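Local structure of ErfK/YbiS/YcfS/YnhG family protein (Xylanimonas cellulosilytica, 4LPQ) at residues A[50-55]-A[69-74]. The protein probably acts as a peptidoglycan L,D-transpeptidase in cell wall biogenesis, with a putative peptidoglycan-binding domain joined to its catalytic domain. Residues are numbered along the deposited sequence; the frame is centred on the assembly and turned at random.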
loop_
_atom_site.group_PDB
_atom_site.type_symbol
_atom_site.label_atom_id
_atom_site.label_comp_id
_atom_site.label_asym_id
_atom_site.label_seq_id
_atom_site.Cartn_x
_atom_site.Cartn_y
_atom_site.Cartn_z
ATOM N N TRP A 50 0.736 1.354 8.934
ATOM C CA TRP A 50 0.578 -0.043 8.530
ATOM C C TRP A 50 1.611 -0.410 7.493
ATOM O O TRP A 50 2.219 -1.455 7.554
ATOM C CB TRP A 50 -0.801 -0.283 8.025
ATOM C CG TRP A 50 -1.880 -0.383 9.092
ATOM C CD1 TRP A 50 -1.728 -0.607 10.422
ATOM C CD2 TRP A 50 -3.290 -0.298 8.883
ATOM N NE1 TRP A 50 -2.946 -0.710 11.056
ATOM C CE2 TRP A 50 -3.949 -0.520 10.149
ATOM C CE3 TRP A 50 -4.070 -0.093 7.775
ATOM C CZ2 TRP A 50 -5.317 -0.475 10.284
ATOM C CZ3 TRP A 50 -5.437 -0.067 7.888
ATOM C CH2 TRP A 50 -6.049 -0.264 9.125
ATOM N N ALA A 51 1.855 0.484 6.499
ATOM C CA ALA A 51 2.897 0.197 5.503
ATOM C C ALA A 51 4.232 0.015 6.149
ATOM O O ALA A 51 5.021 -0.832 5.769
ATOM C CB ALA A 51 2.947 1.293 4.516
ATOM N N PHE A 52 4.535 0.857 7.141
ATOM C CA PHE A 52 5.803 0.777 7.829
ATOM C C PHE A 52 5.980 -0.505 8.599
ATOM O O PHE A 52 6.981 -1.193 8.529
ATOM C CB PHE A 52 5.978 1.977 8.749
ATOM C CG PHE A 52 7.344 1.965 9.400
ATOM C CD1 PHE A 52 8.450 2.370 8.698
ATOM C CD2 PHE A 52 7.531 1.442 10.640
ATOM C CE1 PHE A 52 9.706 2.191 9.190
ATOM C CE2 PHE A 52 8.820 1.303 11.179
ATOM C CZ PHE A 52 9.937 1.650 10.430
ATOM N N GLN A 53 4.966 -0.828 9.410
ATOM C CA GLN A 53 4.996 -2.073 10.197
ATOM C C GLN A 53 5.099 -3.267 9.273
ATOM O O GLN A 53 5.863 -4.195 9.555
ATOM C CB GLN A 53 3.828 -2.197 11.176
ATOM C CG GLN A 53 3.828 -1.150 12.264
ATOM C CD GLN A 53 2.677 -1.214 13.164
ATOM O OE1 GLN A 53 1.535 -1.399 12.766
ATOM N NE2 GLN A 53 2.996 -1.020 14.446
ATOM N N LYS A 54 4.296 -3.299 8.211
ATOM C CA LYS A 54 4.455 -4.358 7.212
ATOM C C LYS A 54 5.865 -4.476 6.639
ATOM O O LYS A 54 6.435 -5.546 6.585
ATOM C CB LYS A 54 3.473 -4.102 6.060
ATOM C CG LYS A 54 2.003 -4.364 6.416
ATOM C CD LYS A 54 1.066 -3.903 5.333
ATOM C CE LYS A 54 -0.308 -4.464 5.431
ATOM N NZ LYS A 54 -1.096 -4.104 4.188
ATOM N N ALA A 55 6.419 -3.346 6.225
ATOM C CA ALA A 55 7.698 -3.356 5.591
ATOM C C ALA A 55 8.762 -3.940 6.551
ATOM O O ALA A 55 9.633 -4.700 6.195
ATOM C CB ALA A 55 8.061 -1.971 5.154
ATOM N N GLN A 69 9.153 2.003 17.123
ATOM C CA GLN A 69 9.992 3.179 17.233
ATOM C C GLN A 69 11.442 2.834 16.914
ATOM O O GLN A 69 12.114 3.604 16.259
ATOM C CB GLN A 69 9.872 3.780 18.644
ATOM C CG GLN A 69 10.700 4.999 18.834
ATOM C CD GLN A 69 10.134 6.144 18.049
ATOM O OE1 GLN A 69 8.937 6.387 18.042
ATOM N NE2 GLN A 69 11.020 6.874 17.402
ATOM N N ALA A 70 11.918 1.681 17.382
ATOM C CA ALA A 70 13.256 1.289 17.064
ATOM C C ALA A 70 13.495 1.163 15.571
ATOM O O ALA A 70 14.528 1.574 15.040
ATOM C CB ALA A 70 13.645 0.004 17.803
ATOM N N ALA A 71 12.501 0.580 14.879
ATOM C CA ALA A 71 12.627 0.418 13.437
ATOM C C ALA A 71 12.574 1.794 12.735
ATOM O O ALA A 71 13.269 2.019 11.726
ATOM C CB ALA A 71 11.563 -0.551 12.967
ATOM N N LEU A 72 11.732 2.690 13.223
ATOM C CA LEU A 72 11.671 4.036 12.683
ATOM C C LEU A 72 13.027 4.715 12.802
ATOM O O LEU A 72 13.523 5.360 11.885
ATOM C CB LEU A 72 10.566 4.824 13.356
ATOM C CG LEU A 72 9.182 4.531 12.906
ATOM C CD1 LEU A 72 8.212 5.045 13.890
ATOM C CD2 LEU A 72 8.901 5.069 11.497
ATOM N N ASP A 73 13.608 4.602 14.001
ATOM C CA ASP A 73 14.910 5.229 14.256
ATOM C C ASP A 73 15.993 4.600 13.369
ATOM O O ASP A 73 16.937 5.330 12.942
ATOM C CB ASP A 73 15.297 5.104 15.694
ATOM C CG ASP A 73 14.457 6.068 16.615
ATOM O OD1 ASP A 73 13.815 6.985 16.174
ATOM O OD2 ASP A 73 14.565 5.950 17.821
ATOM N N ALA A 74 15.893 3.280 13.114
ATOM C CA ALA A 74 16.838 2.624 12.240
ATOM C C ALA A 74 16.612 3.050 10.744
ATOM O O ALA A 74 17.474 2.822 9.894
ATOM C CB ALA A 74 16.732 1.109 12.330
#
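Phe52 reaches from helix 43-56 to helix 66-74 and meets Ala71 and Leu72 there. Its CB points toward the other helix, and chi1 of -176° sets CG anti to the backbone N and carries the ring out to Ala71 and Leu72. The backbones stay well apart, with 8.3 Å between CA of Phe52 and CA of Leu72. Phe52 CG and CD1 already lie near the CD2 methyl of Leu72. Leu72 CD2 sits over the centre of one face of the Phe52 ring, 3.6 Å from its centroid. The direction is only 7° off the ring normal, which makes this a CH-pi contact. CD2 of Phe52 lies near the same methyl. Phe52 CE2 comes against the branch point, 3.7 Å from Leu72 CG, and also lies close to Ala71 CB. Phe52 CE1 touches the same Leu72 methyl. Phe52 CZ, the far end of the ring, reaches the helix backbone, 3.5 Å from Ala71 C and equally close to Leu72 N. Phe52 CZ also touches Leu72 CD2, and Ala71 CB, each at 3.7 Å.

Both helices belong to the putative peptidoglycan-binding domain, a small helical domain that precedes the L,D-transpeptidase catalytic domain. Helix 18-30, which comes first in the chain, packs Leu27 against both Phe52 and Leu72, and Leu23 against Leu72. Tyr32 makes an edge-to-face contact with the Phe52 ring. No hydrogen bond joins the two segments. Gln53 instead ties its helix to the connecting loop, its OE1 accepting from Gly62 N. On helix 66-74, Gln69 NE2 donates to Asp73 OD1 at 3.1 Å, approaching from above the carboxylate plane.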